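Long-range contacts in periplasmic sugar-binding protein (Chloroflexus aurantiacus, PDB 4RXU), which binds beta-D-glucopyranose in the cleft between its two lobes and probably hands carbohydrate on to an ABC-type transporter: residues 30-34 against 311-315; 75-79 against 102-107; 88-94 against 113-119; 122-128 against 328-334. All blocks are in the same frame, centred on the assembly; numbering follows the deposited sequence. Where two conformers were deposited one is given.

Contact 1 (30-34 against 311-315)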
loop_
_atom_site.group_PDB
_atom_site.type_symbol
_atom_site.label_atom_id
_atom_site.label_comp_id
_atom_site.label_asym_id
_atom_site.label_seq_id
_atom_site.Cartn_x
_atom_site.Cartn_y
_atom_site.Cartn_z
ATOM N N GLN A 30 1.026 -30.021 -8.210
ATOM C CA GLN A 30 1.795 -29.352 -7.191
ATOM C C GLN A 30 2.916 -28.618 -7.914
ATOM O O GLN A 30 3.692 -29.220 -8.659
ATOM C CB GLN A 30 2.417 -30.353 -6.227
ATOM C CG GLN A 30 1.681 -30.588 -4.928
ATOM C CD GLN A 30 2.499 -31.493 -4.027
ATOM O OE1 GLN A 30 3.285 -32.313 -4.507
ATOM N NE2 GLN A 30 2.337 -31.340 -2.720
ATOM N N LEU A 31 2.981 -27.314 -7.721
ATOM C CA LEU A 31 4.105 -26.540 -8.227
ATOM C C LEU A 31 5.138 -26.338 -7.126
ATOM O O LEU A 31 4.791 -26.169 -5.962
ATOM C CB LEU A 31 3.639 -25.172 -8.738
ATOM C CG LEU A 31 2.670 -25.178 -9.918
ATOM C CD1 LEU A 31 2.431 -23.741 -10.356
ATOM C CD2 LEU A 31 3.151 -26.018 -11.080
ATOM N N ALA A 32 6.406 -26.323 -7.521
ATOM C CA ALA A 32 7.521 -26.064 -6.600
ATOM C C ALA A 32 7.670 -24.575 -6.354
ATOM O O ALA A 32 8.689 -23.933 -6.666
ATOM C CB ALA A 32 8.802 -26.681 -7.123
ATOM N N VAL A 33 6.616 -24.049 -5.765
ATOM C CA VAL A 33 6.459 -22.619 -5.489
ATOM C C VAL A 33 5.863 -22.506 -4.083
ATOM O O VAL A 33 5.038 -23.340 -3.689
ATOM C CB VAL A 33 5.533 -21.922 -6.502
ATOM C CG1 VAL A 33 5.385 -20.438 -6.171
ATOM C CG2 VAL A 33 6.068 -22.086 -7.906
ATOM N N GLY A 34 6.283 -21.478 -3.348
ATOM C CA GLY A 34 5.723 -21.164 -2.047
ATOM C C GLY A 34 5.436 -19.684 -1.996
ATOM O O GLY A 34 6.155 -18.880 -2.607
ATOM N N ALA A 311 6.576 -16.993 -11.760
ATOM C CA ALA A 311 6.949 -18.264 -11.150
ATOM C C ALA A 311 6.954 -19.428 -12.128
ATOM O O ALA A 311 7.920 -20.195 -12.188
ATOM C CB ALA A 311 6.044 -18.576 -9.973
ATOM N N VAL A 312 5.898 -19.533 -12.918
ATOM C CA VAL A 312 5.774 -20.609 -13.889
ATOM C C VAL A 312 6.901 -20.503 -14.918
ATOM O O VAL A 312 7.486 -21.512 -15.328
ATOM C CB VAL A 312 4.362 -20.612 -14.531
ATOM C CG1 VAL A 312 4.299 -21.506 -15.776
ATOM C CG2 VAL A 312 3.343 -21.043 -13.481
ATOM N N ALA A 313 7.219 -19.283 -15.344
ATOM C CA ALA A 313 8.336 -19.114 -16.295
ATOM C C ALA A 313 9.633 -19.654 -15.687
ATOM O O ALA A 313 10.361 -20.441 -16.306
ATOM C CB ALA A 313 8.490 -17.648 -16.718
ATOM N N LEU A 314 9.912 -19.268 -14.453
ATOM C CA LEU A 314 11.118 -19.762 -13.774
ATOM C C LEU A 314 11.150 -21.271 -13.580
ATOM O O LEU A 314 12.200 -21.884 -13.676
ATOM C CB LEU A 314 11.280 -19.038 -12.445
ATOM C CG LEU A 314 11.542 -17.543 -12.576
ATOM C CD1 LEU A 314 11.264 -16.826 -11.275
ATOM C CD2 LEU A 314 12.965 -17.272 -13.000
ATOM N N LEU A 315 9.994 -21.865 -13.324
ATOM C CA LEU A 315 9.910 -23.308 -13.170
ATOM C C LEU A 315 10.259 -24.035 -14.458
ATOM O O LEU A 315 10.765 -25.158 -14.438
ATOM C CB LEU A 315 8.510 -23.698 -12.731
ATOM C CG LEU A 315 8.157 -23.362 -11.278
ATOM C CD1 LEU A 315 6.708 -23.786 -11.056
ATOM C CD2 LEU A 315 9.091 -24.036 -10.272
#
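The carbonyl oxygen of Ala32 takes backbone hydrogen bonds from Val89, the first residue of the neighbouring strand, and from Lys88 just before it, while Leu315 rests a methyl on it from the helix side, Ala32 O to Leu315 CD2 being 3.6 Å. This is strand-against-helix packing in the alpha/beta lobe of a periplasmic binding protein: the last turn of helix 300-315 lies against the start of strand 29-37, next to strand 89-92. An inverse gamma turn centred on Ala32, with a weak bond from Val33 N to Leu31 O, bends the strand here, and the small methyl of alanine suits the corner. Leu315 fills the bend with its two branches. CD2 also meets the methyl of Ala32 (Leu315 CD2 to Ala32 CB 4.1 Å), whereas CD1 reaches across between Leu31 and Val33. Its CG stands anti to the carbonyl carbon (chi1 -73°), which carries both methyls toward the strand. Leucine suits this place because its forked end can touch three consecutive residues at once. One turn earlier in the helix the small Ala311 lets the backbone come near, its CB lying 4.1 Å from Val33 CG2. At the outer margin Leu31 CD1 and Val312 CG2 touch at 4.2 Å, with Tyr61 beside both residues. The shortest apolar approach is 3.6 Å, from Val33 CG2 to Leu315 CD1.

Contact 2 (75-79 against 102-107)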
loop_
_atom_site.group_PDB
_atom_site.type_symbol
_atom_site.label_atom_id
_atom_site.label_comp_id
_atom_site.label_asym_id
_atom_site.label_seq_id
_atom_site.Cartn_x
_atom_site.Cartn_y
_atom_site.Cartn_z
ATOM N N GLU A 75 8.586 -15.218 9.489
ATOM C CA GLU A 75 8.752 -15.148 8.046
ATOM C C GLU A 75 9.950 -15.971 7.554
ATOM O O GLU A 75 9.857 -16.751 6.622
ATOM C CB GLU A 75 8.889 -13.679 7.681
ATOM C CG GLU A 75 9.209 -13.407 6.233
ATOM C CD GLU A 75 9.380 -11.921 6.077
ATOM O OE1 GLU A 75 10.542 -11.443 6.188
ATOM O OE2 GLU A 75 8.343 -11.231 5.930
ATOM N N LYS A 76 11.057 -15.821 8.258
ATOM C CA LYS A 76 12.250 -16.542 7.897
ATOM C C LYS A 76 12.025 -18.043 8.076
ATOM O O LYS A 76 12.438 -18.822 7.208
ATOM C CB LYS A 76 13.478 -16.067 8.683
ATOM C CG LYS A 76 14.758 -16.700 8.170
ATOM C CD LYS A 76 15.967 -16.185 8.902
ATOM C CE LYS A 76 17.259 -16.556 8.186
ATOM N NZ LYS A 76 17.337 -18.034 8.130
ATOM N N GLU A 77 11.386 -18.436 9.173
ATOM C CA GLU A 77 11.004 -19.828 9.381
ATOM C C GLU A 77 10.160 -20.346 8.221
ATOM O O GLU A 77 10.407 -21.433 7.698
ATOM C CB GLU A 77 10.241 -19.983 10.698
ATOM C CG GLU A 77 11.063 -19.655 11.934
ATOM C CD GLU A 77 10.561 -20.369 13.173
ATOM O OE1 GLU A 77 9.387 -20.796 13.181
ATOM O OE2 GLU A 77 11.339 -20.501 14.141
ATOM N N ASN A 78 9.163 -19.562 7.825
ATOM C CA ASN A 78 8.296 -19.931 6.730
ATOM C C ASN A 78 9.117 -20.224 5.485
ATOM O O ASN A 78 8.888 -21.225 4.781
ATOM C CB ASN A 78 7.291 -18.814 6.434
ATOM C CG ASN A 78 6.163 -18.721 7.440
ATOM O OD1 ASN A 78 5.504 -17.652 7.520
ATOM N ND2 ASN A 78 5.870 -19.794 8.143
ATOM N N VAL A 79 10.049 -19.325 5.188
ATOM C CA VAL A 79 10.918 -19.532 4.029
ATOM C C VAL A 79 11.708 -20.829 4.196
ATOM O O VAL A 79 11.824 -21.620 3.264
ATOM C CB VAL A 79 11.830 -18.322 3.791
ATOM C CG1 VAL A 79 12.879 -18.580 2.720
ATOM C CG2 VAL A 79 10.974 -17.142 3.370
ATOM N N ALA A 102 17.845 -11.620 5.175
ATOM C CA ALA A 102 18.438 -12.939 5.477
ATOM C C ALA A 102 17.578 -14.071 4.915
ATOM O O ALA A 102 18.095 -15.073 4.425
ATOM C CB ALA A 102 18.675 -13.127 6.969
ATOM N N ALA A 103 16.261 -13.898 4.954
ATOM C CA ALA A 103 15.346 -14.873 4.360
ATOM C C ALA A 103 15.544 -15.034 2.854
ATOM O O ALA A 103 15.586 -16.164 2.326
ATOM C CB ALA A 103 13.908 -14.488 4.679
ATOM N N ALA A 104 15.674 -13.891 2.173
ATOM C CA ALA A 104 15.897 -13.886 0.731
ATOM C C ALA A 104 17.250 -14.572 0.424
ATOM O O ALA A 104 17.380 -15.368 -0.500
ATOM C CB ALA A 104 15.868 -12.447 0.208
ATOM N N GLU A 105 18.258 -14.239 1.219
ATOM C CA GLU A 105 19.583 -14.799 1.058
ATOM C C GLU A 105 19.579 -16.303 1.283
ATOM O O GLU A 105 20.250 -17.037 0.551
ATOM C CB GLU A 105 20.570 -14.090 1.984
ATOM C CG GLU A 105 20.853 -12.678 1.489
ATOM C CD GLU A 105 21.456 -11.743 2.514
ATOM O OE1 GLU A 105 21.656 -12.118 3.690
ATOM O OE2 GLU A 105 21.702 -10.584 2.113
ATOM N N ALA A 106 18.801 -16.763 2.260
ATOM C CA ALA A 106 18.683 -18.197 2.516
ATOM C C ALA A 106 18.038 -18.911 1.335
ATOM O O ALA A 106 18.439 -20.012 0.973
ATOM C CB ALA A 106 17.898 -18.476 3.797
ATOM N N ALA A 107 17.031 -18.289 0.745
ATOM C CA ALA A 107 16.392 -18.855 -0.437
ATOM C C ALA A 107 17.387 -18.927 -1.573
ATOM O O ALA A 107 17.567 -19.988 -2.214
ATOM C CB ALA A 107 15.193 -18.001 -0.841
#
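Val79 and Lys76 of one helix meet a row of alanines on the next, and the two residues do so by different means. The helices, 72-84 and 101-109, run side by side over the same face of the lobe's parallel sheet, as successive helices of a Rossmann-like beta-alpha-beta fold do. The axes of their short segments lie 9.3 Å apart and only 9° from parallel, and the CA atoms of Lys76 and Ala103 are 5.0 Å from each other.

The methyl-to-methyl contacts belong to Val79. Its two branches divide the work: CG2 meets Ala103 CB at 4.2 Å, while CG1 reaches Ala107 CB at 4.3 Å. Val79 CG1 also touches a carbonyl, in van der Waals contact with Ala103 O at 3.6 Å. Valine is compact enough for this depth, and its side chain also packs on Leu90 and Ile92 of the sheet.

Nearer the surface the contact is made by the aliphatic part of a charged chain. The methylenes of Lys76 pass over the alanine methyls, with CG 4.2 Å from Ala103 CB and CE 3.9 Å from Ala102 CB. Extended as far as CE, the chain bends at its last torsion (chi4 -61°), and its ammonium group forms a salt bridge with Glu80 on its own helix.

No hydrogen bond links the segments. Cohesion between them therefore comes from van der Waals contact: alanine lets the helices approach closely, while the lysine charge is paired with Glu80 of its own helix.

Contact 3 (88-94 against 113-119). With BGC (beta-D-glucopyranose), chain C.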
loop_
_atom_site.group_PDB
_atom_site.type_symbol
_atom_site.label_atom_id
_atom_site.label_comp_id
_atom_site.label_asym_id
_atom_site.label_seq_id
_atom_site.Cartn_x
_atom_site.Cartn_y
_atom_site.Cartn_z
ATOM N N LYS A 88 11.270 -24.194 -5.674
ATOM C CA LYS A 88 12.232 -23.586 -6.579
ATOM C C LYS A 88 12.011 -22.099 -6.765
ATOM O O LYS A 88 12.913 -21.397 -7.227
ATOM C CB LYS A 88 12.167 -24.268 -7.947
ATOM C CG LYS A 88 12.536 -25.751 -7.937
ATOM C CD LYS A 88 13.898 -25.979 -7.311
ATOM C CE LYS A 88 14.202 -27.458 -7.140
ATOM N NZ LYS A 88 14.812 -27.701 -5.800
ATOM N N VAL A 89 10.814 -21.623 -6.416
ATOM C CA VAL A 89 10.479 -20.193 -6.534
ATOM C C VAL A 89 9.728 -19.790 -5.280
ATOM O O VAL A 89 8.772 -20.447 -4.884
ATOM C CB VAL A 89 9.569 -19.893 -7.741
ATOM C CG1 VAL A 89 9.274 -18.401 -7.836
ATOM C CG2 VAL A 89 10.179 -20.375 -9.058
ATOM N N LEU A 90 10.164 -18.684 -4.690
ATOM C CA LEU A 90 9.532 -18.084 -3.520
ATOM C C LEU A 90 8.860 -16.787 -3.957
ATOM O O LEU A 90 9.530 -15.911 -4.512
ATOM C CB LEU A 90 10.589 -17.770 -2.458
ATOM C CG LEU A 90 10.106 -17.013 -1.217
ATOM C CD1 LEU A 90 9.123 -17.812 -0.367
ATOM C CD2 LEU A 90 11.322 -16.564 -0.429
ATOM N N ILE A 91 7.553 -16.669 -3.711
ATOM C CA ILE A 91 6.844 -15.386 -3.850
ATOM C C ILE A 91 6.637 -14.884 -2.424
ATOM O O ILE A 91 5.983 -15.549 -1.609
ATOM C CB ILE A 91 5.492 -15.584 -4.548
ATOM C CG1 ILE A 91 5.690 -16.077 -5.992
ATOM C CG2 ILE A 91 4.674 -14.301 -4.505
ATOM C CD1 ILE A 91 4.447 -16.743 -6.553
ATOM N N ILE A 92 7.217 -13.730 -2.108
ATOM C CA ILE A 92 7.250 -13.260 -0.719
ATOM C C ILE A 92 6.967 -11.763 -0.586
ATOM O O ILE A 92 7.654 -10.944 -1.202
ATOM C CB ILE A 92 8.588 -13.613 -0.007
ATOM C CG1 ILE A 92 8.598 -13.044 1.420
ATOM C CG2 ILE A 92 9.815 -13.165 -0.810
ATOM C CD1 ILE A 92 9.683 -13.649 2.288
ATOM N N CYS A 93 5.955 -11.454 0.232
ATOM C CA CYS A 93 5.689 -10.108 0.659
ATOM C C CYS A 93 6.216 -9.949 2.088
ATOM O O CYS A 93 5.656 -10.526 3.012
ATOM C CB CYS A 93 4.213 -9.788 0.579
ATOM S SG CYS A 93 3.857 -8.150 1.191
ATOM N N PRO A 94 7.296 -9.146 2.260
ATOM C CA PRO A 94 7.901 -9.061 3.554
ATOM C C PRO A 94 7.101 -8.264 4.546
ATOM O O PRO A 94 6.479 -7.254 4.205
ATOM C CB PRO A 94 9.235 -8.342 3.285
ATOM C CG PRO A 94 8.999 -7.561 2.045
ATOM C CD PRO A 94 8.141 -8.497 1.237
ATOM N N LYS A 113 14.642 -19.086 -6.510
ATOM C CA LYS A 113 14.418 -17.765 -7.072
ATOM C C LYS A 113 13.499 -16.992 -6.129
ATOM O O LYS A 113 12.572 -17.536 -5.533
ATOM C CB LYS A 113 13.800 -17.827 -8.470
ATOM C CG LYS A 113 14.626 -18.596 -9.462
ATOM C CD LYS A 113 15.825 -17.817 -9.894
ATOM C CE LYS A 113 16.563 -18.594 -10.968
ATOM N NZ LYS A 113 17.948 -18.111 -10.972
ATOM N N VAL A 114 13.769 -15.709 -6.025
ATOM C CA VAL A 114 13.085 -14.833 -5.079
ATOM C C VAL A 114 12.319 -13.733 -5.825
ATOM O O VAL A 114 12.913 -12.839 -6.465
ATOM C CB VAL A 114 14.071 -14.178 -4.090
ATOM C CG1 VAL A 114 13.332 -13.235 -3.143
ATOM C CG2 VAL A 114 14.768 -15.245 -3.277
ATOM N N ILE A 115 10.990 -13.825 -5.747
ATOM C CA ILE A 115 10.097 -12.818 -6.293
ATOM C C ILE A 115 9.529 -12.059 -5.088
ATOM O O ILE A 115 8.684 -12.556 -4.341
ATOM C CB ILE A 115 8.945 -13.443 -7.082
ATOM C CG1 ILE A 115 9.481 -14.321 -8.223
ATOM C CG2 ILE A 115 8.009 -12.352 -7.595
ATOM C CD1 ILE A 115 8.409 -15.010 -9.048
ATOM N N SER A 116 10.011 -10.840 -4.895
ATOM C CA SER A 116 9.452 -9.980 -3.872
ATOM C C SER A 116 8.071 -9.528 -4.406
ATOM O O SER A 116 7.940 -9.211 -5.580
ATOM C CB SER A 116 10.399 -8.807 -3.640
ATOM O OG SER A 116 10.187 -8.137 -2.411
ATOM N N TYR A 117 7.065 -9.557 -3.537
ATOM C CA TYR A 117 5.680 -9.431 -3.933
ATOM C C TYR A 117 5.039 -8.279 -3.175
ATOM O O TYR A 117 4.991 -8.284 -1.952
ATOM C CB TYR A 117 4.938 -10.719 -3.619
ATOM C CG TYR A 117 3.475 -10.687 -4.022
ATOM C CD1 TYR A 117 3.082 -10.842 -5.332
ATOM C CD2 TYR A 117 2.498 -10.478 -3.073
ATOM C CE1 TYR A 117 1.747 -10.781 -5.689
ATOM C CE2 TYR A 117 1.161 -10.450 -3.414
ATOM C CZ TYR A 117 0.798 -10.586 -4.729
ATOM O OH TYR A 117 -0.534 -10.526 -5.049
ATOM N N ASP A 118 4.576 -7.300 -3.947
ATOM C CA ASP A 118 3.929 -6.070 -3.482
ATOM C C ASP A 118 4.898 -5.130 -2.784
ATOM O O ASP A 118 4.982 -3.966 -3.147
ATOM C CB ASP A 118 2.712 -6.300 -2.595
ATOM C CG ASP A 118 1.939 -5.035 -2.412
ATOM O OD1 ASP A 118 1.126 -4.729 -3.314
ATOM O OD2 ASP A 118 2.193 -4.305 -1.413
ATOM N N ARG A 119 5.566 -5.626 -1.743
ATOM C CA ARG A 119 6.557 -4.877 -0.976
ATOM C C ARG A 119 7.922 -5.407 -1.313
ATOM O O ARG A 119 8.082 -6.600 -1.619
ATOM C CB ARG A 119 6.348 -5.067 0.524
ATOM C CG ARG A 119 5.034 -4.563 1.036
ATOM C CD ARG A 119 4.874 -4.939 2.492
ATOM N NE ARG A 119 3.679 -4.372 3.064
ATOM C CZ ARG A 119 3.227 -4.645 4.273
ATOM N NH1 ARG A 119 3.854 -5.533 5.033
ATOM N NH2 ARG A 119 2.138 -4.044 4.710
HETATM C C2 BGC C . 0.193 -2.410 0.458
HETATM C C3 BGC C . -1.137 -1.704 0.636
HETATM C C4 BGC C . -1.696 -2.030 2.013
HETATM C C5 BGC C . -0.667 -1.749 3.109
HETATM C C6 BGC C . -1.106 -2.207 4.482
HETATM C C1 BGC C . 1.062 -1.863 1.578
HETATM O O1 BGC C . 2.406 -2.221 1.441
HETATM O O2 BGC C . 0.725 -2.102 -0.835
HETATM O O3 BGC C . -2.014 -2.150 -0.394
HETATM O O4 BGC C . -2.812 -1.154 2.269
HETATM O O5 BGC C . 0.561 -2.385 2.809
HETATM O O6 BGC C . -1.572 -3.559 4.470
#
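Leu90 and Ile115 are joined by a nearly straight backbone bond, Ile115 N to Leu90 O at 2.8 Å, in the densely packed middle of two parallel strands. On one side of the sheet Ile115 lays CD1 against Val89 CG1 at 3.7 Å, and Ile91 sets CG2 on Tyr117 CB at the same distance. Leu90, Ile92 and Val114 fill the other side, where Leu90 and Ile92 pack on Val79. Branched aliphatic residues suit such a strand pair, buried beneath helices on both faces. The polar start is looser: Lys113 N still bonds Lys88 O at 3.0 Å, but both lysine chains lead their ammonium ends away into exposed positions. Strand 89-92, helix 101-109 and strand 113-117 form a beta-alpha-beta unit, and the sugar site lies just beyond the carboxyl ends of its strands. There Asp118 OD2 accepts a hydrogen bond from glucose O2 at 2.7 Å. Arg119, extended from CG to NE, gives NE to glucose O1 and NH2 to glucose O5, each at 3.0 Å. Its NH1 meets Pro94 O at 3.2 Å, in the guanidinium plane, while Glu42 makes a salt bridge to NH2. A methionine in its place would probably leave glucose O1 and O5 without these donors and Glu42 without its cationic mate. Beside this chain Cys93 SG touches Arg119 CD at 3.6 Å.

Contact 4 (122-128 against 328-334)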
loop_
_atom_site.group_PDB
_atom_site.type_symbol
_atom_site.label_atom_id
_atom_site.label_comp_id
_atom_site.label_asym_id
_atom_site.label_seq_id
_atom_site.Cartn_x
_atom_site.Cartn_y
_atom_site.Cartn_z
ATOM N N ARG A 122 14.671 -5.396 1.060
ATOM C CA ARG A 122 15.756 -4.433 0.955
ATOM C C ARG A 122 17.094 -4.930 1.429
ATOM O O ARG A 122 17.178 -5.909 2.162
ATOM C CB ARG A 122 15.389 -3.165 1.719
ATOM C CG ARG A 122 14.221 -2.425 1.081
ATOM C CD ARG A 122 13.945 -1.129 1.814
ATOM N NE ARG A 122 14.899 -0.077 1.433
ATOM C CZ ARG A 122 15.869 0.421 2.176
ATOM N NH1 ARG A 122 16.101 -0.010 3.413
ATOM N NH2 ARG A 122 16.628 1.384 1.649
ATOM N N GLU A 123 18.134 -4.241 0.969
ATOM C CA GLU A 123 19.510 -4.356 1.503
ATOM C C GLU A 123 20.120 -5.730 1.243
ATOM O O GLU A 123 20.870 -6.290 2.057
ATOM C CB GLU A 123 19.555 -4.002 2.985
ATOM C CG GLU A 123 19.121 -2.578 3.320
ATOM C CD GLU A 123 19.847 -1.471 2.557
ATOM O OE1 GLU A 123 20.902 -1.705 1.940
ATOM O OE2 GLU A 123 19.347 -0.327 2.586
ATOM N N THR A 124 19.793 -6.259 0.077
ATOM C CA THR A 124 20.393 -7.494 -0.424
ATOM C C THR A 124 20.266 -7.602 -1.918
ATOM O O THR A 124 19.323 -7.096 -2.528
ATOM C CB THR A 124 19.806 -8.788 0.194
ATOM O OG1 THR A 124 20.456 -9.927 -0.392
ATOM C CG2 THR A 124 18.316 -8.914 -0.008
ATOM N N ASP A 125 21.213 -8.306 -2.511
ATOM C CA ASP A 125 21.048 -8.552 -3.952
ATOM C C ASP A 125 20.330 -9.890 -4.244
ATOM O O ASP A 125 20.125 -10.218 -5.408
ATOM C CB ASP A 125 22.343 -8.363 -4.743
ATOM C CG ASP A 125 23.440 -9.245 -4.276
ATOM O OD1 ASP A 125 23.212 -10.059 -3.361
ATOM O OD2 ASP A 125 24.551 -9.114 -4.827
ATOM N N ALA A 126 19.879 -10.570 -3.189
ATOM C CA ALA A 126 19.135 -11.814 -3.277
ATOM C C ALA A 126 17.664 -11.611 -3.598
ATOM O O ALA A 126 16.833 -12.332 -3.082
ATOM C CB ALA A 126 19.273 -12.612 -1.971
ATOM N N VAL A 127 17.339 -10.643 -4.440
ATOM C CA VAL A 127 15.976 -10.499 -4.931
ATOM C C VAL A 127 16.034 -10.569 -6.455
ATOM O O VAL A 127 16.750 -9.759 -7.064
ATOM C CB VAL A 127 15.324 -9.182 -4.473
ATOM C CG1 VAL A 127 13.889 -9.166 -4.939
ATOM C CG2 VAL A 127 15.429 -9.000 -2.962
ATOM N N ASP A 128 15.336 -11.530 -7.064
ATOM C CA ASP A 128 15.406 -11.704 -8.527
ATOM C C ASP A 128 14.439 -10.793 -9.274
ATOM O O ASP A 128 14.796 -10.212 -10.286
ATOM C CB ASP A 128 15.208 -13.163 -8.892
ATOM C CG ASP A 128 16.300 -14.014 -8.308
ATOM O OD1 ASP A 128 17.459 -13.844 -8.726
ATOM O OD2 ASP A 128 16.018 -14.782 -7.381
ATOM N N ASN A 328 16.570 -1.189 -4.092
ATOM C CA ASN A 328 16.296 -1.729 -2.763
ATOM C C ASN A 328 17.415 -1.462 -1.745
ATOM O O ASN A 328 17.418 -2.038 -0.665
ATOM C CB ASN A 328 15.991 -3.223 -2.871
ATOM C CG ASN A 328 17.231 -4.077 -2.871
ATOM O OD1 ASN A 328 18.329 -3.597 -3.165
ATOM N ND2 ASN A 328 17.082 -5.339 -2.480
ATOM N N GLY A 329 18.311 -0.535 -2.076
ATOM C CA GLY A 329 19.464 -0.203 -1.224
ATOM C C GLY A 329 20.773 -0.840 -1.659
ATOM O O GLY A 329 21.874 -0.313 -1.399
ATOM N N LYS A 330 20.648 -1.978 -2.323
ATOM C CA LYS A 330 21.802 -2.720 -2.870
ATOM C C LYS A 330 21.731 -3.045 -4.356
ATOM O O LYS A 330 22.778 -3.200 -5.010
ATOM C CB LYS A 330 22.012 -4.018 -2.108
ATOM C CG LYS A 330 22.487 -3.790 -0.685
ATOM C CD LYS A 330 23.901 -3.229 -0.606
ATOM C CE LYS A 330 24.373 -3.081 0.838
ATOM N NZ LYS A 330 23.709 -1.912 1.486
ATOM N N LYS A 331 20.520 -3.132 -4.895
ATOM C CA LYS A 331 20.305 -3.615 -6.251
ATOM C C LYS A 331 19.123 -2.879 -6.850
ATOM O O LYS A 331 18.173 -2.560 -6.153
ATOM C CB LYS A 331 20.041 -5.138 -6.211
ATOM C CG LYS A 331 19.578 -5.772 -7.508
ATOM C CD LYS A 331 19.426 -7.268 -7.323
ATOM C CE LYS A 331 19.055 -7.921 -8.625
ATOM N NZ LYS A 331 19.120 -9.378 -8.455
ATOM N N ASP A 332 19.219 -2.596 -8.146
ATOM C CA ASP A 332 18.056 -2.255 -8.954
ATOM C C ASP A 332 17.311 -3.523 -9.368
ATOM O O ASP A 332 17.701 -4.224 -10.280
ATOM C CB ASP A 332 18.480 -1.467 -10.189
ATOM C CG ASP A 332 18.925 -0.045 -9.863
ATOM O OD1 ASP A 332 18.622 0.480 -8.757
ATOM O OD2 ASP A 332 19.578 0.547 -10.745
ATOM N N VAL A 333 16.257 -3.843 -8.637
ATOM C CA VAL A 333 15.579 -5.124 -8.819
ATOM C C VAL A 333 14.634 -5.020 -10.011
ATOM O O VAL A 333 13.803 -4.106 -10.051
ATOM C CB VAL A 333 14.747 -5.500 -7.565
ATOM C CG1 VAL A 333 14.020 -6.836 -7.776
ATOM C CG2 VAL A 333 15.624 -5.515 -6.312
ATOM N N PRO A 334 14.747 -5.952 -10.977
ATOM C CA PRO A 334 13.817 -5.981 -12.106
ATOM C C PRO A 334 12.351 -6.031 -11.665
ATOM O O PRO A 334 11.973 -6.854 -10.830
ATOM C CB PRO A 334 14.221 -7.244 -12.875
ATOM C CG PRO A 334 15.656 -7.454 -12.524
ATOM C CD PRO A 334 15.773 -7.006 -11.094
HETATM O O HOH W 1 21.645 -10.305 -8.391
#
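Asn328 points its amide nitrogen at the loop 122-128 and gives ND2 to Thr124 O at 2.8 Å, a straight bond (173°) lying in both the amide and the carbonyl plane. The side chain stands between its own backbone N and carbonyl carbon (chi1 85°), which also brings OD1 over the turn that follows. There the backbone N atoms of Lys330 and Lys331 reach OD1 from opposite faces of the amide, while ND2 has a second acceptor in Ile121 O. An aspartate here would probably leave Thr124 O without its donor and set two acceptors facing each other.

The backbone oxygen of Asn328 accepts from Glu123 N at 2.8 Å and lies over one face of the Arg122 guanidinium, whose NH1 is held by Thr98. Glu123 bends back toward Gly329, where any side chain would collide with its carboxylate. In one of its two conformers Lys330 crosses Glu123 at about a right angle: NZ pairs with OE1, while OE2 of the same carboxylate pairs with Arg122 NH2, giving a three-residue salt-bridge network.

Lys331 instead stretches out fully along the loop. Lys331 NZ bonds Val127 O at 2.8 Å, a water oxygen at 2.7 Å and, weakly, Asp125 O. Close by, Val127 and Val333 cross nearly perpendicularly, CG1 of each meeting at 3.7 Å in a small apolar patch.

Residues 328-331 link the antiparallel strands 325-327 and 332-343, making a beta-hairpin connection shaped by an Asx turn, with Asn328 bonding both its own turn and the neighbouring loop.

All four contacts belong to the same lobe, and three reach its mixed sheet. Contact 3 is the most buried and lies in that sheet, where regular backbone bonds dominate until its carboxyl end becomes part of the glucose site. Contacts 1 and 2 are partly buried and without hydrogen bonds between their segments: contact 1 sets a helix against a strand, contact 2 joins two helices on the opposite face of the sheet, where Val79 also packs on Leu90 and Ile92. Contact 4 joins irregular loops, so side chains there bond to backbone carbonyls and charges pair near the surface. It meets contact 3 through Asp128 and Val114, and contact 2 through Thr124 and Glu105.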